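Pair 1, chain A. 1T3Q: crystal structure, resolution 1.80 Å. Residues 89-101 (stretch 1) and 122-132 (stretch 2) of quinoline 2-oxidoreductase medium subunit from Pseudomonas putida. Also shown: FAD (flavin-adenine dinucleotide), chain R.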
# COMPACT_ATOMS: atom_id res chain seq x y z
N CYS A 89 2.26 -56.94 20.48
CA CYS A 89 3.56 -57.58 20.65
C CYS A 89 4.50 -56.91 21.65
O CYS A 89 5.11 -57.58 22.48
CB CYS A 89 4.27 -57.69 19.30
SG CYS A 89 3.43 -58.74 18.10
N VAL A 90 4.61 -55.59 21.57
CA VAL A 90 5.50 -54.85 22.47
C VAL A 90 4.79 -53.61 23.04
O VAL A 90 5.14 -52.47 22.71
CB VAL A 90 6.79 -54.41 21.73
CG1 VAL A 90 7.78 -53.77 22.70
CG2 VAL A 90 7.42 -55.61 21.04
N PRO A 91 3.79 -53.83 23.90
CA PRO A 91 3.00 -52.75 24.52
C PRO A 91 3.81 -51.66 25.22
O PRO A 91 3.30 -50.55 25.41
CB PRO A 91 2.08 -53.51 25.48
CG PRO A 91 2.86 -54.74 25.81
CD PRO A 91 3.41 -55.14 24.47
N ILE A 92 5.04 -51.95 25.61
CA ILE A 92 5.86 -50.95 26.27
C ILE A 92 6.29 -49.86 25.28
O ILE A 92 6.51 -48.72 25.67
CB ILE A 92 7.12 -51.57 26.92
CG1 ILE A 92 7.89 -50.50 27.70
CG2 ILE A 92 8.02 -52.20 25.85
CD1 ILE A 92 7.12 -49.90 28.87
N LEU A 93 6.39 -50.22 24.01
CA LEU A 93 6.81 -49.27 22.98
C LEU A 93 5.87 -48.06 22.90
O LEU A 93 6.31 -46.92 23.01
CB LEU A 93 6.89 -49.96 21.61
CG LEU A 93 8.09 -49.59 20.72
CD1 LEU A 93 7.86 -50.16 19.33
CD2 LEU A 93 8.26 -48.09 20.64
N PRO A 94 4.56 -48.30 22.71
CA PRO A 94 3.68 -47.13 22.64
C PRO A 94 3.61 -46.33 23.95
O PRO A 94 3.37 -45.12 23.92
CB PRO A 94 2.33 -47.73 22.23
CG PRO A 94 2.41 -49.15 22.68
CD PRO A 94 3.84 -49.53 22.36
N LYS A 95 3.84 -46.98 25.09
CA LYS A 95 3.79 -46.26 26.35
C LYS A 95 5.00 -45.33 26.49
O LYS A 95 4.92 -44.26 27.10
CB LYS A 95 3.72 -47.23 27.53
CG LYS A 95 2.42 -48.04 27.54
CD LYS A 95 2.10 -48.62 28.91
CE LYS A 95 3.12 -49.64 29.34
NZ LYS A 95 2.70 -50.28 30.62
N VAL A 96 6.12 -45.73 25.89
CA VAL A 96 7.33 -44.92 25.93
C VAL A 96 7.20 -43.76 24.95
O VAL A 96 7.61 -42.63 25.25
CB VAL A 96 8.58 -45.76 25.55
CG1 VAL A 96 9.80 -44.86 25.43
CG2 VAL A 96 8.83 -46.84 26.60
N LEU A 97 6.62 -44.03 23.79
CA LEU A 97 6.44 -43.02 22.76
C LEU A 97 5.54 -41.86 23.18
O LEU A 97 5.58 -40.79 22.57
CB LEU A 97 5.89 -43.67 21.49
CG LEU A 97 6.91 -44.55 20.75
CD1 LEU A 97 6.21 -45.44 19.74
CD2 LEU A 97 7.94 -43.66 20.07
N ALA A 98 4.73 -42.06 24.21
CA ALA A 98 3.86 -41.00 24.70
C ALA A 98 4.69 -39.85 25.26
O ALA A 98 4.24 -38.70 25.31
CB ALA A 98 2.93 -41.54 25.78
N HIS A 99 5.92 -40.17 25.66
CA HIS A 99 6.84 -39.19 26.23
C HIS A 99 7.67 -38.47 25.17
O HIS A 99 8.30 -37.45 25.44
CB HIS A 99 7.79 -39.87 27.22
CG HIS A 99 7.11 -40.39 28.45
ND1 HIS A 99 6.79 -39.58 29.52
CD2 HIS A 99 6.66 -41.63 28.78
CE1 HIS A 99 6.18 -40.29 30.45
NE2 HIS A 99 6.08 -41.54 30.02
N VAL A 100 7.68 -39.01 23.95
CA VAL A 100 8.47 -38.42 22.88
C VAL A 100 7.82 -37.20 22.21
O VAL A 100 6.79 -37.32 21.55
CB VAL A 100 8.81 -39.47 21.80
CG1 VAL A 100 9.52 -38.82 20.63
CG2 VAL A 100 9.68 -40.57 22.41
N ALA A 101 8.45 -36.04 22.40
CA ALA A 101 7.99 -34.78 21.82
C ALA A 101 6.48 -34.58 21.93
O ALA A 101 5.86 -34.86 22.96
CB ALA A 101 8.42 -34.71 20.36
N ALA A 122 17.46 -39.32 23.93
CA ALA A 122 16.29 -39.84 23.24
C ALA A 122 15.78 -41.16 23.82
O ALA A 122 16.55 -41.97 24.32
CB ALA A 122 16.60 -40.02 21.76
N GLU A 123 14.46 -41.36 23.74
CA GLU A 123 13.84 -42.58 24.26
C GLU A 123 14.12 -43.85 23.46
O GLU A 123 14.43 -44.89 24.04
CB GLU A 123 12.32 -42.40 24.37
CG GLU A 123 11.85 -41.59 25.57
CD GLU A 123 12.07 -40.10 25.39
OE1 GLU A 123 11.89 -39.35 26.38
OE2 GLU A 123 12.41 -39.68 24.27
N MET A 124 14.02 -43.79 22.14
CA MET A 124 14.23 -44.98 21.31
C MET A 124 15.60 -45.65 21.42
O MET A 124 15.67 -46.88 21.55
CB MET A 124 13.89 -44.69 19.85
CG MET A 124 12.40 -44.43 19.60
SD MET A 124 11.30 -45.76 20.19
CE MET A 124 10.89 -45.19 21.83
N PRO A 125 16.70 -44.88 21.37
CA PRO A 125 18.00 -45.56 21.49
C PRO A 125 18.09 -46.29 22.82
O PRO A 125 18.62 -47.40 22.90
CB PRO A 125 19.00 -44.41 21.39
CG PRO A 125 18.29 -43.43 20.49
CD PRO A 125 16.87 -43.46 21.03
N PHE A 126 17.58 -45.66 23.88
CA PHE A 126 17.60 -46.24 25.21
C PHE A 126 16.72 -47.48 25.29
O PHE A 126 17.13 -48.51 25.82
CB PHE A 126 17.11 -45.22 26.25
CG PHE A 126 16.68 -45.85 27.55
CD1 PHE A 126 17.63 -46.34 28.45
CD2 PHE A 126 15.33 -46.00 27.86
CE1 PHE A 126 17.23 -46.96 29.64
CE2 PHE A 126 14.93 -46.62 29.04
CZ PHE A 126 15.88 -47.10 29.93
N LEU A 127 15.51 -47.38 24.76
CA LEU A 127 14.56 -48.49 24.81
C LEU A 127 14.99 -49.71 23.98
O LEU A 127 14.95 -50.84 24.47
CB LEU A 127 13.18 -48.04 24.35
CG LEU A 127 12.07 -49.08 24.51
CD1 LEU A 127 11.87 -49.40 25.99
CD2 LEU A 127 10.78 -48.55 23.91
N MET A 128 15.38 -49.48 22.74
CA MET A 128 15.80 -50.58 21.88
C MET A 128 16.95 -51.37 22.51
O MET A 128 16.95 -52.60 22.48
CB MET A 128 16.20 -50.07 20.50
CG MET A 128 15.05 -49.45 19.72
SD MET A 128 13.62 -50.55 19.55
CE MET A 128 12.53 -49.92 20.85
N ALA A 129 17.92 -50.67 23.08
CA ALA A 129 19.05 -51.33 23.72
C ALA A 129 18.57 -52.15 24.90
O ALA A 129 18.95 -53.31 25.07
CB ALA A 129 20.08 -50.29 24.18
N THR A 130 17.71 -51.54 25.71
CA THR A 130 17.16 -52.17 26.89
C THR A 130 16.32 -53.41 26.57
O THR A 130 16.32 -54.39 27.31
CB THR A 130 16.31 -51.16 27.69
OG1 THR A 130 17.15 -50.08 28.13
CG2 THR A 130 15.68 -51.81 28.90
N LEU A 131 15.59 -53.36 25.46
CA LEU A 131 14.75 -54.48 25.05
C LEU A 131 15.54 -55.52 24.27
O LEU A 131 14.98 -56.51 23.80
CB LEU A 131 13.58 -53.98 24.22
CG LEU A 131 12.59 -53.11 24.99
CD1 LEU A 131 11.50 -52.62 24.06
CD2 LEU A 131 12.00 -53.91 26.15
N GLY A 132 16.84 -55.29 24.13
CA GLY A 132 17.69 -56.23 23.41
C GLY A 132 17.31 -56.39 21.95
O GLY A 132 17.29 -57.51 21.43
PA FAD R . 15.75 -37.19 10.47
O1A FAD R . 15.78 -35.92 11.24
O2A FAD R . 15.49 -37.16 9.16
O5B FAD R . 17.22 -37.54 10.59
C5B FAD R . 17.87 -38.14 11.76
C4B FAD R . 19.38 -38.47 11.41
O4B FAD R . 19.42 -39.91 11.08
C3B FAD R . 20.08 -37.76 10.20
O3B FAD R . 21.45 -37.59 10.41
C2B FAD R . 19.74 -38.73 9.02
O2B FAD R . 20.68 -38.67 7.98
C1B FAD R . 19.85 -40.07 9.68
N9A FAD R . 18.93 -41.09 9.18
C8A FAD R . 17.55 -41.05 9.18
N7A FAD R . 16.99 -42.22 8.86
C5A FAD R . 18.06 -43.06 8.62
C6A FAD R . 18.13 -44.51 8.25
N6A FAD R . 17.09 -45.27 8.02
N1A FAD R . 19.42 -45.01 8.11
C2A FAD R . 20.54 -44.24 8.33
N3A FAD R . 20.57 -42.92 8.67
C4A FAD R . 19.30 -42.35 8.74
N1 FAD R . 13.13 -37.26 20.26
C2 FAD R . 13.05 -37.99 21.38
O2 FAD R . 13.66 -39.02 21.51
N3 FAD R . 12.40 -37.49 22.55
C4 FAD R . 11.90 -36.19 22.62
O4 FAD R . 11.39 -35.81 23.65
C4X FAD R . 12.05 -35.35 21.43
N5 FAD R . 11.59 -34.05 21.42
C5X FAD R . 11.66 -33.34 20.25
C6 FAD R . 11.18 -31.99 20.26
C7 FAD R . 11.21 -31.19 19.12
C7M FAD R . 10.71 -29.76 19.20
C8 FAD R . 11.73 -31.74 17.84
C8M FAD R . 11.79 -30.94 16.57
C9 FAD R . 12.20 -33.09 17.81
C9A FAD R . 12.18 -33.88 19.00
N10 FAD R . 12.66 -35.26 19.06
C10 FAD R . 12.65 -35.97 20.22
C1' FAD R . 13.35 -35.82 17.86
C2' FAD R . 12.46 -36.79 17.04
O2' FAD R . 12.33 -38.03 17.75
C3' FAD R . 13.16 -36.97 15.69
O3' FAD R . 12.13 -37.28 14.74
C4' FAD R . 14.22 -38.10 15.69
O4' FAD R . 15.25 -37.86 16.65
C5' FAD R . 14.83 -38.12 14.31
O5' FAD R . 13.95 -38.98 13.36
P FAD R . 13.62 -38.46 11.99
O1P FAD R . 12.81 -39.57 11.32
O2P FAD R . 13.07 -37.18 12.01
O3P FAD R . 14.89 -38.34 11.26

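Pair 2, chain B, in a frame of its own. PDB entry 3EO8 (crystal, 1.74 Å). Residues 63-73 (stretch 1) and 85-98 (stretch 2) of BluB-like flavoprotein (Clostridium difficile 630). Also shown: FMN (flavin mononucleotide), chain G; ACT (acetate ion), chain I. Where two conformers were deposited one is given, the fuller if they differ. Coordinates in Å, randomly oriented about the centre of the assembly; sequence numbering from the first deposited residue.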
# COMPACT_ATOMS: atom_id res chain seq x y z
N VAL B 63 19.79 15.91 7.93
CA VAL B 63 20.41 14.68 7.39
C VAL B 63 19.87 14.36 5.99
O VAL B 63 20.59 13.79 5.15
CB VAL B 63 20.29 13.40 8.31
CG1 VAL B 63 21.02 13.60 9.64
CG2 VAL B 63 18.84 12.94 8.47
N ILE B 64 18.63 14.76 5.72
CA ILE B 64 18.07 14.63 4.37
C ILE B 64 18.88 15.53 3.41
O ILE B 64 19.39 15.08 2.35
CB ILE B 64 16.59 14.99 4.34
CG1 ILE B 64 15.77 13.95 5.13
CG2 ILE B 64 16.09 15.11 2.85
CD1 ILE B 64 14.25 14.37 5.44
N THR B 65 19.06 16.77 3.82
CA THR B 65 19.88 17.73 3.04
C THR B 65 21.31 17.24 2.80
O THR B 65 21.84 17.29 1.66
CB THR B 65 19.87 19.09 3.74
OG1 THR B 65 18.52 19.58 3.74
CG2 THR B 65 20.81 20.07 3.01
N LYS B 66 21.95 16.73 3.85
CA LYS B 66 23.32 16.30 3.74
C LYS B 66 23.45 15.14 2.76
O LYS B 66 24.35 15.10 1.93
CB LYS B 66 23.83 15.89 5.12
CG LYS B 66 25.29 15.53 5.17
CD LYS B 66 25.69 15.17 6.56
CE LYS B 66 27.17 14.81 6.63
NZ LYS B 66 27.58 14.76 8.05
N LYS B 67 22.54 14.19 2.86
CA LYS B 67 22.53 13.05 1.93
C LYS B 67 22.23 13.54 0.51
O LYS B 67 22.86 13.12 -0.43
CB LYS B 67 21.49 12.01 2.36
CG LYS B 67 21.69 10.63 1.73
CD LYS B 67 22.78 9.83 2.42
CE LYS B 67 22.91 8.46 1.76
NZ LYS B 67 23.76 7.49 2.54
N GLN B 68 21.23 14.41 0.39
CA GLN B 68 20.93 15.08 -0.90
C GLN B 68 22.16 15.72 -1.53
O GLN B 68 22.39 15.59 -2.72
CB GLN B 68 19.87 16.17 -0.73
CG GLN B 68 19.51 16.88 -2.02
CD GLN B 68 18.95 18.26 -1.74
OE1 GLN B 68 19.24 18.84 -0.68
NE2 GLN B 68 18.19 18.80 -2.68
N GLN B 69 22.94 16.44 -0.72
CA GLN B 69 24.08 17.14 -1.26
C GLN B 69 25.15 16.18 -1.81
O GLN B 69 25.80 16.49 -2.80
CB GLN B 69 24.66 18.08 -0.23
CG GLN B 69 23.74 19.25 0.10
CD GLN B 69 23.50 20.21 -1.06
OE1 GLN B 69 24.38 20.46 -1.88
NE2 GLN B 69 22.31 20.77 -1.10
N GLU B 70 25.33 15.02 -1.17
CA GLU B 70 26.27 14.02 -1.66
C GLU B 70 25.87 13.56 -3.05
O GLU B 70 26.74 13.36 -3.91
CB GLU B 70 26.32 12.81 -0.72
CG GLU B 70 26.76 13.12 0.69
CD GLU B 70 26.60 11.92 1.62
OE1 GLU B 70 26.24 10.81 1.13
OE2 GLU B 70 26.87 12.09 2.84
N ILE B 71 24.56 13.41 -3.28
CA ILE B 71 24.04 13.06 -4.60
C ILE B 71 24.23 14.22 -5.60
O ILE B 71 24.74 14.01 -6.69
CB ILE B 71 22.56 12.62 -4.56
CG1 ILE B 71 22.39 11.37 -3.67
CG2 ILE B 71 22.10 12.36 -5.94
CD1 ILE B 71 20.94 11.06 -3.23
N LEU B 72 23.87 15.45 -5.19
CA LEU B 72 23.97 16.62 -6.06
C LEU B 72 25.37 16.91 -6.60
O LEU B 72 25.54 17.27 -7.78
CB LEU B 72 23.42 17.87 -5.33
CG LEU B 72 21.90 17.95 -5.23
CD1 LEU B 72 21.47 19.08 -4.30
CD2 LEU B 72 21.23 18.10 -6.61
N VAL B 73 26.40 16.80 -5.76
CA VAL B 73 27.76 17.07 -6.21
C VAL B 73 28.19 16.08 -7.28
O VAL B 73 29.00 16.40 -8.14
CB VAL B 73 28.80 17.07 -5.07
CG1 VAL B 73 28.62 18.29 -4.18
CG2 VAL B 73 28.74 15.77 -4.27
N ARG B 85 16.93 20.33 -11.27
CA ARG B 85 15.59 19.80 -11.10
C ARG B 85 15.46 19.09 -9.73
O ARG B 85 14.46 19.24 -9.02
CB ARG B 85 15.19 18.90 -12.29
CG ARG B 85 14.81 19.72 -13.55
CD ARG B 85 14.23 18.91 -14.75
NE ARG B 85 14.36 19.73 -15.98
CZ ARG B 85 13.51 19.74 -17.02
NH1 ARG B 85 12.41 18.97 -17.06
NH2 ARG B 85 13.75 20.54 -18.05
N PHE B 86 16.50 18.38 -9.33
CA PHE B 86 16.48 17.69 -8.01
C PHE B 86 16.53 18.67 -6.82
O PHE B 86 15.86 18.46 -5.81
CB PHE B 86 17.63 16.69 -7.93
CG PHE B 86 17.58 15.77 -6.75
CD1 PHE B 86 16.47 15.03 -6.47
CD2 PHE B 86 18.71 15.58 -5.95
CE1 PHE B 86 16.46 14.12 -5.40
CE2 PHE B 86 18.70 14.69 -4.90
CZ PHE B 86 17.56 13.97 -4.62
N ARG B 87 17.30 19.76 -6.94
CA ARG B 87 17.28 20.82 -5.93
C ARG B 87 15.87 21.35 -5.68
O ARG B 87 15.44 21.54 -4.54
CB ARG B 87 18.20 21.97 -6.37
CG ARG B 87 19.67 21.63 -6.34
CD ARG B 87 20.63 22.76 -6.83
NE ARG B 87 22.00 22.33 -6.57
CZ ARG B 87 22.84 21.77 -7.45
NH1 ARG B 87 22.56 21.66 -8.75
NH2 ARG B 87 24.02 21.38 -7.03
N LYS B 88 15.16 21.64 -6.77
CA LYS B 88 13.82 22.22 -6.66
C LYS B 88 12.89 21.16 -6.09
O LYS B 88 12.04 21.45 -5.25
CB LYS B 88 13.29 22.69 -8.03
CG LYS B 88 11.91 23.41 -7.94
CD LYS B 88 11.41 23.96 -9.30
N PHE B 89 13.04 19.92 -6.56
CA PHE B 89 12.18 18.82 -6.11
C PHE B 89 12.24 18.60 -4.58
O PHE B 89 11.21 18.47 -3.91
CB PHE B 89 12.54 17.53 -6.85
CG PHE B 89 11.85 16.34 -6.30
CD1 PHE B 89 10.57 16.02 -6.70
CD2 PHE B 89 12.46 15.54 -5.33
CE1 PHE B 89 9.91 14.93 -6.16
CE2 PHE B 89 11.80 14.46 -4.80
CZ PHE B 89 10.53 14.16 -5.21
N VAL B 90 13.46 18.56 -4.04
CA VAL B 90 13.60 18.29 -2.61
C VAL B 90 12.98 19.40 -1.74
O VAL B 90 12.36 19.09 -0.71
CB VAL B 90 15.03 18.00 -2.24
CG1 VAL B 90 15.21 17.89 -0.72
CG2 VAL B 90 15.43 16.74 -2.95
N LYS B 91 13.07 20.66 -2.17
CA LYS B 91 12.43 21.78 -1.44
C LYS B 91 10.95 21.68 -1.46
O LYS B 91 10.27 21.88 -0.44
CB LYS B 91 12.76 23.12 -2.08
CG LYS B 91 14.12 23.60 -1.84
CD LYS B 91 14.34 24.91 -2.64
CE LYS B 91 15.83 25.11 -2.85
NZ LYS B 91 16.12 26.34 -3.62
N ASN B 92 10.42 21.39 -2.64
CA ASN B 92 8.97 21.46 -2.84
C ASN B 92 8.20 20.22 -2.40
O ASN B 92 7.06 20.32 -1.91
CB ASN B 92 8.71 21.81 -4.29
CG ASN B 92 9.08 23.27 -4.60
OD1 ASN B 92 9.11 24.11 -3.70
ND2 ASN B 92 9.38 23.55 -5.86
N PHE B 93 8.85 19.07 -2.55
CA PHE B 93 8.24 17.75 -2.29
C PHE B 93 8.88 16.95 -1.15
O PHE B 93 8.49 15.81 -0.88
CB PHE B 93 8.19 16.93 -3.59
CG PHE B 93 7.35 17.59 -4.64
CD1 PHE B 93 5.97 17.53 -4.55
CD2 PHE B 93 7.93 18.34 -5.67
CE1 PHE B 93 5.17 18.18 -5.51
CE2 PHE B 93 7.15 18.99 -6.62
CZ PHE B 93 5.77 18.91 -6.53
N THR B 94 9.81 17.53 -0.42
CA THR B 94 10.30 16.82 0.77
C THR B 94 10.37 17.77 1.99
O THR B 94 9.69 17.56 3.00
CB THR B 94 11.68 16.13 0.56
OG1 THR B 94 11.73 15.45 -0.71
CG2 THR B 94 11.93 15.12 1.69
N LEU B 95 11.17 18.83 1.90
CA LEU B 95 11.48 19.59 3.09
C LEU B 95 10.32 20.52 3.52
O LEU B 95 10.43 21.17 4.55
CB LEU B 95 12.77 20.37 2.94
CG LEU B 95 14.07 19.57 2.79
CD1 LEU B 95 15.25 20.54 2.48
CD2 LEU B 95 14.31 18.76 4.04
N PHE B 96 9.24 20.56 2.74
CA PHE B 96 8.04 21.31 3.12
C PHE B 96 7.37 20.80 4.39
O PHE B 96 6.58 21.51 4.99
CB PHE B 96 6.98 21.29 2.00
CG PHE B 96 6.29 19.99 1.89
CD1 PHE B 96 5.20 19.71 2.69
CD2 PHE B 96 6.79 19.00 1.07
CE1 PHE B 96 4.57 18.50 2.64
CE2 PHE B 96 6.18 17.78 1.01
CZ PHE B 96 5.08 17.51 1.81
N TYR B 97 7.67 19.57 4.80
CA TYR B 97 7.07 19.02 6.02
C TYR B 97 7.32 19.90 7.25
O TYR B 97 6.55 19.85 8.21
CB TYR B 97 7.52 17.58 6.31
CG TYR B 97 8.91 17.43 6.91
CD1 TYR B 97 9.14 17.62 8.26
CD2 TYR B 97 9.98 17.07 6.13
CE1 TYR B 97 10.42 17.49 8.83
CE2 TYR B 97 11.25 16.93 6.66
CZ TYR B 97 11.47 17.14 8.01
OH TYR B 97 12.76 17.02 8.54
N LEU B 98 8.38 20.70 7.23
CA LEU B 98 8.71 21.55 8.36
C LEU B 98 7.63 22.61 8.59
O LEU B 98 7.56 23.21 9.64
CB LEU B 98 10.05 22.23 8.13
CG LEU B 98 11.24 21.28 8.18
CD1 LEU B 98 12.44 21.94 7.50
CD2 LEU B 98 11.56 20.91 9.63
N1 FMN G . 4.09 14.03 -2.10
C2 FMN G . 5.19 14.81 -1.83
O2 FMN G . 5.17 16.04 -1.92
N3 FMN G . 6.36 14.21 -1.43
C4 FMN G . 6.50 12.86 -1.34
O4 FMN G . 7.59 12.37 -0.95
C4A FMN G . 5.39 12.06 -1.61
N5 FMN G . 5.48 10.69 -1.49
C5A FMN G . 4.38 9.90 -1.72
C6 FMN G . 4.50 8.53 -1.55
C7 FMN G . 3.40 7.72 -1.76
C7M FMN G . 3.47 6.34 -1.20
C8 FMN G . 2.18 8.29 -2.12
C8M FMN G . 0.92 7.48 -1.96
C9 FMN G . 2.06 9.66 -2.27
C9A FMN G . 3.16 10.48 -2.07
N10 FMN G . 3.09 11.87 -2.25
C10 FMN G . 4.19 12.66 -1.96
C1' FMN G . 1.83 12.55 -2.72
C2' FMN G . 1.62 12.44 -4.23
O2' FMN G . 2.49 13.34 -4.91
C3' FMN G . 0.17 12.80 -4.54
O3' FMN G . -0.67 11.85 -3.90
C4' FMN G . -0.17 12.90 -6.02
O4' FMN G . 0.57 13.92 -6.66
C5' FMN G . -1.67 13.20 -6.15
O5' FMN G . -1.95 14.44 -5.55
P FMN G . -3.15 14.54 -4.47
O1P FMN G . -3.27 15.95 -3.98
O2P FMN G . -2.74 13.61 -3.34
O3P FMN G . -4.47 14.03 -5.03
C ACT I . 20.31 4.98 3.18
O ACT I . 19.21 5.05 3.75
OXT ACT I . 21.14 5.88 3.48
CH3 ACT I . 20.63 3.89 2.18
O HOH W 1 17.07 21.45 -2.45
O HOH W 2 24.91 21.14 -4.33

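What backbone arrangement do the two pairs share? In each, two helical segments run side by side in nearly opposite directions, at 158° in pair 1 and 166° in pair 2, with axes approaching to 10.8 and 10.9 Å. The central residues superpose with an RMSD of 0.6 Å. No hydrogen bond crosses directly between the stretches in either pair, so side-chain packing makes most of the contact. It buries 430 Å² in pair 1 and 512 Å² in pair 2, both sides summed.

How is the middle of the contact filled? The key match is V96(A) with Q68(B), facing L127(A) and its counterpart V90(B); all four point toward the other stretch. In pair 1 the solution is wholly apolar: V96(A) CG2 lies 3.7 Å from L127(A) CD2, a short side chain met by a longer one. Pair 2 reverses the sizes. The extended Q68(B), with chi1 and chi2 both t, brings NE2 to 3.3 Å from V90(B) CB, while its CG packs 3.7 Å from F86(B) CE2. The amide nitrogen is not left unpaired: water 1 accepts from Q68(B) NE2 at 2.9 Å and donates to R87(B) O at 2.7 Å, linking the stretches where no direct bond does.

What happens one turn earlier on the first helix? I92(A) and I64(B) match closely, and both point toward the partner, yet they take different rotamers, t and m at chi1. Both reach residues beyond the end of the second helix. I92(A) CG2 lies 3.9 Å from L131(A) CD1, and its CG1 also touches L127(A) CD1, within the helix, at 4.5 Å. I64(B) meets the 3-10 segment, with CG2 4.2 Å from L95(B) CD2 and CD1 4.1 Å from Y97(B) CE2. Beside them, L93(A) and T65(B) both set out sideways. L93(A) CD2 nears L127(A) CD2 at 4.2 Å and M124(A) SD at 3.9 Å; the smaller T65(B) places OG1 3.6 Å from L95(B) CD1.

How do the long side chains along the flank compare? M124(A) and R87(B) match, and both start sideways before their ends come nearer. The methionine closes over hydrophobic neighbours, its CE 3.8 Å from both V96(A) CG1 and L97(A) CD2. The arginine packs through its aliphatic part, R87(B) CG lying 3.7 Å from L72(B) CD1, while L72(B) CD2 sits over one face of the guanidinium. At Q69(B), the match of L97(A), water 2 donates to OE1 at 2.6 Å and accepts from R87(B) NH2 at 2.9 Å.

What occupies the far end? H99(A) matches I71(B), and V100(A) matches L72(B). V100(A) CG2 lies 3.4 Å from E123(A) OE2, a carboxylate oxygen that also accepts a hydrogen bond from FAD N3 at 2.8 Å; H99(A) CB is 4.2 Å from E123(A) OE1. In pair 2 an aromatic ring does the filling: L72(B) CD2 meets the edge of F86(B) at CD2, 3.6 Å away, and I71(B) CG2 is 4.3 Å from F86(B) CE2.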